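Long-range contacts in periplasmic cell division protein (SufI) (Aquifex aeolicus, PDB 6SYY), which binds copper ions as a multicopper oxidase and probably couples substrate oxidation to the reduction of dioxygen: residues P237-D242 against E362-R367; Q47-P52 against L232-P237. All coordinates share one frame; numbering follows the deposited sequence.

Interaction 1: P237-D242 against E362-R367; sequences PNPYMD and EVMEFR
The guanidinium of Arg367 lies flat on one face of the Tyr240 ring, with the two planes 8° apart and Arg367 CZ 3.6 Å from the ring centroid, a stacked cation-pi pair. The overlap is offset: Arg367 NH1 sits toward the rim, 3.2 Å from Tyr240 CD1, whereas Tyr240 CG comes over the centre of the guanidinium. Tyr240 CG occupies the crowded position between its backbone N and carbonyl carbon (chi1 71°), where it meets Arg367 CZ. At the guanidinium edge, Arg367 NE donates in plane to Glu365 OE2 over 2.7 Å, an almost straight salt-bridge bond which, together with the stack, holds the group's orientation. Asp242 OD1 lies near the same plane, but its salt bridge to Arg367 NH1 is long, at 3.9 Å. This three-residue charge network shares one face of the sheet with Tyr240.

Met241 and Phe366 point to the other face, where Met241 CB also meets the Met364 methyl, CE, at 3.5 Å and, more loosely, Phe366 CD1. At the start of the paired segment, the Pro239 ring crosses the Met364 chain at about a right angle, CG to CG 3.7 Å. The backbones pair as parallel strands: Glu365 gives its N-H to Pro239 O and accepts Met241 N at its own O (3.0 Å), and Arg367 N then reaches Met241 O.

Strand 239-244 has a second parallel neighbour, strand 47-48, while strand 361-370 runs antiparallel to strand 315-321, where Val363 and Met364 both face Leu318 in a classic beta bulge. Phe366 meets the rings of Phe250 and Phe307, and Met241 and Met364 touch Ile201 and Leu203 of strand 200-208, respectively, a setting consistent with the middle cupredoxin-like domain of a three-domain multicopper oxidase.

Interaction 2: Q47-P52 against L232-P237; sequences QSLNIP and LVNLTP
Asn50 and Asn234 exchange side-chain-to-backbone hydrogen bonds: Asn234 ND2 donates to Asn50 O over 2.9 Å, and Asn50 ND2 donates to Asn234 O over 3.1 Å. Each acceptor lies close to the donor's amide plane, although the two amides are turned 81° from each other. Asn234 is also bonded to strand 200-208, through OD1 to Ile204 N and ND2 to Pro202 O, leaving its amide gripped at both ends. A third bond runs from Asn50 N to Thr236 OG1 at 3.0 Å. The Thr236 rotamer (chi1 -49°) sets OG1 beside its own backbone N, turned to the Asn50 N-H, and CG2 anti to that N, toward Ser48 O and Gln47 CB.

Asn234 and Leu235, both with positive phi, form the type I' turn of a two-residue beta hairpin, closed by reciprocal backbone bonds between Val233 and Thr236; residues 47-52 pass across this turn.

Van der Waals contacts complete the interface. Leu49 CD1 and Val233 CG1 form an apolar pair at 3.6 Å. The rest is packing against polar atoms: Leu49 CD1 lies 3.3 Å from Val233 O, Thr236 CG2 lies 3.4 Å from Ser48 O, and Pro52 CD approaches Asn234 ND2 at 3.9 Å.

Interaction 2 leads directly into interaction 1: their centres are about 9 Å apart and Pro237 belongs to both, two residues before strand 239-244. Residues 47-52 take part in both neighbourhoods. Tyr240 N lies 2.8 Å from Gln47 O and Tyr240 O lies 2.8 Å from Leu49 N, probable hydrogen bonds that add strand 47-48 to the sheet carrying interaction 1. Packing also joins the two contacts, with Met364 CE 3.6 Å from Leu49 CD2 and Tyr240 CE2 3.3 Å from Ser48 N. Both contacts lie away from the copper sites and the residues that bind them.

Interaction 1: P237-D242 against E362-R367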
ATOM      1  N   PRO A 237      -5.882 -14.364 -11.907  1.00 43.66           N
ATOM      2  CA  PRO A 237      -6.534 -13.680 -13.027  1.00 27.39           C
ATOM      3  C   PRO A 237      -8.012 -14.031 -13.111  1.00 40.93           C
ATOM      4  O   PRO A 237      -8.415 -15.171 -12.862  1.00 40.26           O
ATOM      5  CB  PRO A 237      -5.773 -14.212 -14.245  1.00 28.46           C
ATOM      6  CG  PRO A 237      -5.378 -15.594 -13.832  1.00 40.78           C
ATOM      7  CD  PRO A 237      -5.099 -15.531 -12.348  1.00 31.29           C
ATOM      8  N   ASN A 238      -8.814 -13.033 -13.473  1.00 30.81           N
ATOM      9  CA  ASN A 238     -10.251 -13.192 -13.661  1.00 42.94           C
ATOM     10  C   ASN A 238     -10.888 -13.954 -12.494  1.00 45.29           C
ATOM     11  O   ASN A 238     -11.463 -15.029 -12.686  1.00 35.35           O
ATOM     12  CB  ASN A 238     -10.536 -13.893 -14.983  1.00 33.04           C
ATOM     13  CG  ASN A 238     -12.004 -13.838 -15.374  1.00105.01           C
ATOM     14  OD1 ASN A 238     -12.751 -12.980 -14.904  1.00110.02           O
ATOM     15  ND2 ASN A 238     -12.424 -14.756 -16.243  1.00 50.76           N
ATOM     16  N   PRO A 239     -10.786 -13.438 -11.273  1.00 35.75           N
ATOM     17  CA  PRO A 239     -11.159 -14.235 -10.102  1.00 29.74           C
ATOM     18  C   PRO A 239     -12.637 -14.151  -9.734  1.00 42.15           C
ATOM     19  O   PRO A 239     -13.355 -13.207 -10.072  1.00 31.55           O
ATOM     20  CB  PRO A 239     -10.286 -13.634  -8.991  1.00 30.48           C
ATOM     21  CG  PRO A 239     -10.106 -12.212  -9.393  1.00 33.88           C
ATOM     22  CD  PRO A 239     -10.179 -12.148 -10.897  1.00 22.81           C
ATOM     23  N   TYR A 240     -13.081 -15.186  -9.028  1.00 24.16           N
ATOM     24  CA  TYR A 240     -14.377 -15.212  -8.373  1.00 23.86           C
ATOM     25  C   TYR A 240     -14.182 -15.664  -6.934  1.00 29.20           C
ATOM     26  O   TYR A 240     -13.195 -16.322  -6.594  1.00 30.86           O
ATOM     27  CB  TYR A 240     -15.375 -16.153  -9.082  1.00 47.94           C
ATOM     28  CG  TYR A 240     -15.073 -17.641  -8.940  1.00 32.90           C
ATOM     29  CD1 TYR A 240     -15.477 -18.359  -7.812  1.00 29.16           C
ATOM     30  CD2 TYR A 240     -14.403 -18.333  -9.944  1.00 28.47           C
ATOM     31  CE1 TYR A 240     -15.200 -19.718  -7.681  1.00 40.77           C
ATOM     32  CE2 TYR A 240     -14.127 -19.693  -9.823  1.00 60.59           C
ATOM     33  CZ  TYR A 240     -14.526 -20.378  -8.690  1.00 30.02           C
ATOM     34  OH  TYR A 240     -14.254 -21.724  -8.570  1.00 38.05           O
ATOM     35  N   MET A 241     -15.150 -15.321  -6.089  1.00 33.79           N
ATOM     36  CA  MET A 241     -15.212 -15.869  -4.742  1.00 30.97           C
ATOM     37  C   MET A 241     -16.667 -16.081  -4.368  1.00 30.14           C
ATOM     38  O   MET A 241     -17.496 -15.189  -4.572  1.00 36.15           O
ATOM     39  CB  MET A 241     -14.531 -14.948  -3.722  1.00 21.20           C
ATOM     40  CG  MET A 241     -14.666 -15.409  -2.273  1.00 44.04           C
ATOM     41  SD  MET A 241     -13.734 -14.390  -1.108  1.00 45.12           S
ATOM     42  CE  MET A 241     -14.352 -15.023   0.448  1.00 48.64           C
ATOM     43  N   ASP A 242     -16.975 -17.261  -3.839  1.00 23.58           N
ATOM     44  CA  ASP A 242     -18.286 -17.495  -3.255  1.00 23.82           C
ATOM     45  C   ASP A 242     -18.361 -16.825  -1.893  1.00 39.94           C
ATOM     46  O   ASP A 242     -17.414 -16.884  -1.101  1.00 38.05           O
ATOM     47  CB  ASP A 242     -18.564 -18.990  -3.104  1.00 25.29           C
ATOM     48  CG  ASP A 242     -18.633 -19.712  -4.430  1.00 36.17           C
ATOM     49  OD1 ASP A 242     -18.417 -19.079  -5.483  1.00 30.81           O
ATOM     50  OD2 ASP A 242     -18.908 -20.926  -4.414  1.00 34.95           O
ATOM     51  N   GLU A 362     -14.107  -5.085 -15.219  1.00 26.73           N
ATOM     52  CA  GLU A 362     -14.382  -5.830 -14.000  1.00 29.16           C
ATOM     53  C   GLU A 362     -13.078  -6.285 -13.358  1.00 31.07           C
ATOM     54  O   GLU A 362     -12.168  -6.763 -14.040  1.00 40.16           O
ATOM     55  CB  GLU A 362     -15.275  -7.031 -14.309  1.00 30.78           C
ATOM     56  CG  GLU A 362     -15.537  -7.950 -13.127  1.00 51.07           C
ATOM     57  CD  GLU A 362     -16.587  -8.997 -13.435  1.00 48.71           C
ATOM     58  OE1 GLU A 362     -17.502  -8.699 -14.233  1.00 72.23           O
ATOM     59  OE2 GLU A 362     -16.499 -10.115 -12.888  1.00 64.86           O
ATOM     60  N   VAL A 363     -12.979  -6.114 -12.042  1.00 38.18           N
ATOM     61  CA  VAL A 363     -11.827  -6.619 -11.298  1.00 23.60           C
ATOM     62  C   VAL A 363     -12.084  -8.025 -10.773  1.00 35.52           C
ATOM     63  O   VAL A 363     -11.211  -8.894 -10.846  1.00 36.29           O
ATOM     64  CB  VAL A 363     -11.474  -5.651 -10.151  1.00 23.99           C
ATOM     65  CG1 VAL A 363     -10.370  -6.234  -9.294  1.00 22.14           C
ATOM     66  CG2 VAL A 363     -11.068  -4.296 -10.704  1.00 27.45           C
ATOM     67  N   MET A 364     -13.285  -8.273 -10.261  1.00 31.24           N
ATOM     68  CA  MET A 364     -13.562  -9.515  -9.558  1.00 33.43           C
ATOM     69  C   MET A 364     -15.072  -9.701  -9.451  1.00 23.38           C
ATOM     70  O   MET A 364     -15.842  -8.737  -9.496  1.00 29.90           O
ATOM     71  CB  MET A 364     -12.905  -9.499  -8.177  1.00 22.38           C
ATOM     72  CG  MET A 364     -12.947 -10.803  -7.439  1.00 40.21           C
ATOM     73  SD  MET A 364     -12.294 -10.588  -5.783  1.00 37.12           S
ATOM     74  CE  MET A 364     -12.961 -12.053  -5.010  1.00 41.23           C
ATOM     75  N   GLU A 365     -15.484 -10.957  -9.308  1.00 30.05           N
ATOM     76  CA  GLU A 365     -16.890 -11.323  -9.212  1.00 35.07           C
ATOM     77  C   GLU A 365     -17.137 -12.057  -7.902  1.00 40.78           C
ATOM     78  O   GLU A 365     -16.410 -12.996  -7.562  1.00 34.55           O
ATOM     79  CB  GLU A 365     -17.303 -12.194 -10.402  1.00 32.54           C
ATOM     80  CG  GLU A 365     -18.509 -13.073 -10.156  1.00 55.23           C
ATOM     81  CD  GLU A 365     -18.739 -14.054 -11.288  1.00 78.34           C
ATOM     82  OE1 GLU A 365     -18.609 -13.641 -12.461  1.00 51.87           O
ATOM     83  OE2 GLU A 365     -19.036 -15.236 -11.007  1.00 63.43           O
ATOM     84  N   PHE A 366     -18.155 -11.621  -7.168  1.00 29.69           N
ATOM     85  CA  PHE A 366     -18.612 -12.300  -5.963  1.00 26.58           C
ATOM     86  C   PHE A 366     -19.931 -12.999  -6.254  1.00 37.66           C
ATOM     87  O   PHE A 366     -20.837 -12.406  -6.849  1.00 29.69           O
ATOM     88  CB  PHE A 366     -18.791 -11.319  -4.804  1.00 30.81           C
ATOM     89  CG  PHE A 366     -17.517 -10.690  -4.346  1.00 33.08           C
ATOM     90  CD1 PHE A 366     -16.676 -11.360  -3.474  1.00 29.48           C
ATOM     91  CD2 PHE A 366     -17.158  -9.426  -4.783  1.00 39.53           C
ATOM     92  CE1 PHE A 366     -15.500 -10.781  -3.046  1.00 27.90           C
ATOM     93  CE2 PHE A 366     -15.980  -8.841  -4.363  1.00 37.64           C
ATOM     94  CZ  PHE A 366     -15.150  -9.523  -3.492  1.00 29.42           C
ATOM     95  N   ARG A 367     -20.035 -14.254  -5.835  1.00 31.95           N
ATOM     96  CA  ARG A 367     -21.235 -15.055  -6.028  1.00 28.74           C
ATOM     97  C   ARG A 367     -21.815 -15.351  -4.653  1.00 25.72           C
ATOM     98  O   ARG A 367     -21.212 -16.087  -3.865  1.00 32.22           O
ATOM     99  CB  ARG A 367     -20.918 -16.345  -6.778  1.00 26.78           C
ATOM    100  CG  ARG A 367     -20.042 -16.159  -8.005  1.00 41.68           C
ATOM    101  CD  ARG A 367     -19.191 -17.396  -8.227  1.00 49.44           C
ATOM    102  NE  ARG A 367     -18.657 -17.486  -9.581  1.00 33.36           N
ATOM    103  CZ  ARG A 367     -18.098 -18.584 -10.079  1.00 55.29           C
ATOM    104  NH1 ARG A 367     -18.007 -19.675  -9.330  1.00 48.11           N
ATOM    105  NH2 ARG A 367     -17.635 -18.594 -11.324  1.00 40.44           N
TER

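Interaction 2: Q47-P52 against L232-P237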
ATOM      1  N   GLN A  47     -11.428 -18.043 -12.222  1.00 34.15           N
ATOM      2  CA  GLN A  47     -10.586 -18.801 -11.309  1.00 28.88           C
ATOM      3  C   GLN A  47     -10.953 -18.458  -9.871  1.00 29.39           C
ATOM      4  O   GLN A  47     -11.281 -17.308  -9.565  1.00 32.77           O
ATOM      5  CB  GLN A  47      -9.096 -18.512 -11.559  1.00 27.97           C
ATOM      6  CG  GLN A  47      -8.590 -18.900 -12.950  1.00 35.59           C
ATOM      7  CD  GLN A  47      -8.562 -20.404 -13.170  1.00 66.43           C
ATOM      8  OE1 GLN A  47      -8.120 -21.164 -12.307  1.00 97.00           O
ATOM      9  NE2 GLN A  47      -9.043 -20.841 -14.330  1.00 52.67           N
ATOM     10  N   SER A  48     -10.904 -19.458  -8.993  1.00 38.35           N
ATOM     11  CA  SER A  48     -11.154 -19.220  -7.576  1.00 28.46           C
ATOM     12  C   SER A  48     -10.087 -18.298  -6.994  1.00 29.64           C
ATOM     13  O   SER A  48      -8.887 -18.512  -7.196  1.00 46.91           O
ATOM     14  CB  SER A  48     -11.180 -20.545  -6.819  1.00 29.45           C
ATOM     15  OG  SER A  48     -11.220 -20.329  -5.423  1.00 45.15           O
ATOM     16  N   LEU A  49     -10.527 -17.268  -6.274  1.00 27.56           N
ATOM     17  CA  LEU A  49      -9.597 -16.296  -5.715  1.00 28.00           C
ATOM     18  C   LEU A  49      -8.604 -16.976  -4.783  1.00 26.42           C
ATOM     19  O   LEU A  49      -8.994 -17.662  -3.834  1.00 33.69           O
ATOM     20  CB  LEU A  49     -10.353 -15.203  -4.962  1.00 29.20           C
ATOM     21  CG  LEU A  49      -9.424 -14.236  -4.226  1.00 26.53           C
ATOM     22  CD1 LEU A  49      -8.694 -13.355  -5.219  1.00 22.90           C
ATOM     23  CD2 LEU A  49     -10.173 -13.399  -3.209  1.00 23.46           C
ATOM     24  N   ASN A  50      -7.321 -16.788  -5.060  1.00 26.04           N
ATOM     25  CA  ASN A  50      -6.288 -17.285  -4.167  1.00 27.52           C
ATOM     26  C   ASN A  50      -6.283 -16.464  -2.885  1.00 23.44           C
ATOM     27  O   ASN A  50      -6.348 -15.233  -2.926  1.00 28.19           O
ATOM     28  CB  ASN A  50      -4.924 -17.222  -4.856  1.00 31.79           C
ATOM     29  CG  ASN A  50      -3.776 -17.513  -3.910  1.00 77.17           C
ATOM     30  OD1 ASN A  50      -3.674 -18.611  -3.362  1.00 54.31           O
ATOM     31  ND2 ASN A  50      -2.894 -16.532  -3.725  1.00 49.14           N
ATOM     32  N   ILE A  51      -6.243 -17.145  -1.748  1.00 30.12           N
ATOM     33  CA  ILE A  51      -6.089 -16.511  -0.442  1.00 31.45           C
ATOM     34  C   ILE A  51      -4.671 -16.796   0.036  1.00 26.04           C
ATOM     35  O   ILE A  51      -4.313 -17.966   0.218  1.00 31.93           O
ATOM     36  CB  ILE A  51      -7.120 -17.024   0.577  1.00 41.15           C
ATOM     37  CG1 ILE A  51      -8.545 -16.678   0.137  1.00 27.39           C
ATOM     38  CG2 ILE A  51      -6.829 -16.446   1.957  1.00 31.62           C
ATOM     39  CD1 ILE A  51      -8.774 -15.203  -0.068  1.00 31.69           C
ATOM     40  N   PRO A  52      -3.835 -15.779   0.238  1.00 35.52           N
ATOM     41  CA  PRO A  52      -2.446 -16.043   0.628  1.00 42.66           C
ATOM     42  C   PRO A  52      -2.376 -16.756   1.967  1.00 45.04           C
ATOM     43  O   PRO A  52      -3.285 -16.665   2.795  1.00 32.69           O
ATOM     44  CB  PRO A  52      -1.825 -14.641   0.712  1.00 26.11           C
ATOM     45  CG  PRO A  52      -2.738 -13.759  -0.078  1.00 32.73           C
ATOM     46  CD  PRO A  52      -4.107 -14.342   0.092  1.00 39.83           C
ATOM     47  N   LEU A 232      -5.225  -8.757 -11.736  1.00 24.81           N
ATOM     48  CA  LEU A 232      -5.045  -9.878 -10.830  1.00 22.04           C
ATOM     49  C   LEU A 232      -5.427  -9.454  -9.422  1.00 39.19           C
ATOM     50  O   LEU A 232      -5.231  -8.301  -9.028  1.00 40.65           O
ATOM     51  CB  LEU A 232      -3.597 -10.392 -10.830  1.00 25.96           C
ATOM     52  CG  LEU A 232      -3.038 -11.068 -12.087  1.00 28.25           C
ATOM     53  CD1 LEU A 232      -2.695 -10.057 -13.161  1.00 62.45           C
ATOM     54  CD2 LEU A 232      -1.811 -11.878 -11.728  1.00 50.70           C
ATOM     55  N   VAL A 233      -5.989 -10.395  -8.671  1.00 23.73           N
ATOM     56  CA  VAL A 233      -6.227 -10.230  -7.244  1.00 27.61           C
ATOM     57  C   VAL A 233      -5.538 -11.388  -6.545  1.00 24.03           C
ATOM     58  O   VAL A 233      -5.873 -12.553  -6.789  1.00 28.98           O
ATOM     59  CB  VAL A 233      -7.723 -10.189  -6.903  1.00 23.33           C
ATOM     60  CG1 VAL A 233      -7.912  -9.809  -5.448  1.00 24.84           C
ATOM     61  CG2 VAL A 233      -8.456  -9.220  -7.813  1.00 23.43           C
ATOM     62  N   ASN A 234      -4.560 -11.072  -5.698  1.00 26.84           N
ATOM     63  CA  ASN A 234      -3.758 -12.092  -5.029  1.00 25.48           C
ATOM     64  C   ASN A 234      -3.140 -13.047  -6.045  1.00 28.70           C
ATOM     65  O   ASN A 234      -3.115 -14.263  -5.849  1.00 28.85           O
ATOM     66  CB  ASN A 234      -4.594 -12.851  -4.001  1.00 30.21           C
ATOM     67  CG  ASN A 234      -5.310 -11.924  -3.051  1.00 26.05           C
ATOM     68  OD1 ASN A 234      -4.898 -10.780  -2.863  1.00 33.35           O
ATOM     69  ND2 ASN A 234      -6.390 -12.410  -2.445  1.00 27.17           N
ATOM     70  N   LEU A 235      -2.646 -12.479  -7.148  1.00 28.85           N
ATOM     71  CA  LEU A 235      -2.064 -13.236  -8.258  1.00 29.89           C
ATOM     72  C   LEU A 235      -3.064 -14.213  -8.869  1.00 40.37           C
ATOM     73  O   LEU A 235      -2.683 -15.293  -9.328  1.00 42.94           O
ATOM     74  CB  LEU A 235      -0.790 -13.976  -7.837  1.00 27.67           C
ATOM     75  CG  LEU A 235       0.489 -13.145  -7.767  1.00 37.89           C
ATOM     76  CD1 LEU A 235       1.685 -14.054  -7.622  1.00 40.48           C
ATOM     77  CD2 LEU A 235       0.636 -12.259  -9.000  1.00 26.73           C
ATOM     78  N   THR A 236      -4.344 -13.845  -8.888  1.00 29.47           N
ATOM     79  CA  THR A 236      -5.375 -14.658  -9.518  1.00 29.85           C
ATOM     80  C   THR A 236      -5.984 -13.878 -10.672  1.00 33.89           C
ATOM     81  O   THR A 236      -6.568 -12.802 -10.448  1.00 35.15           O
ATOM     82  CB  THR A 236      -6.464 -15.061  -8.524  1.00 27.91           C
ATOM     83  OG1 THR A 236      -5.859 -15.585  -7.337  1.00 27.21           O
ATOM     84  CG2 THR A 236      -7.377 -16.119  -9.134  1.00 28.38           C
ATOM     85  N   PRO A 237      -5.882 -14.364 -11.907  1.00 43.66           N
ATOM     86  CA  PRO A 237      -6.534 -13.680 -13.027  1.00 27.39           C
ATOM     87  C   PRO A 237      -8.012 -14.031 -13.111  1.00 40.93           C
ATOM     88  O   PRO A 237      -8.415 -15.171 -12.862  1.00 40.26           O
ATOM     89  CB  PRO A 237      -5.773 -14.212 -14.245  1.00 28.46           C
ATOM     90  CG  PRO A 237      -5.378 -15.594 -13.832  1.00 40.78           C
ATOM     91  CD  PRO A 237      -5.099 -15.531 -12.348  1.00 31.29           C
TER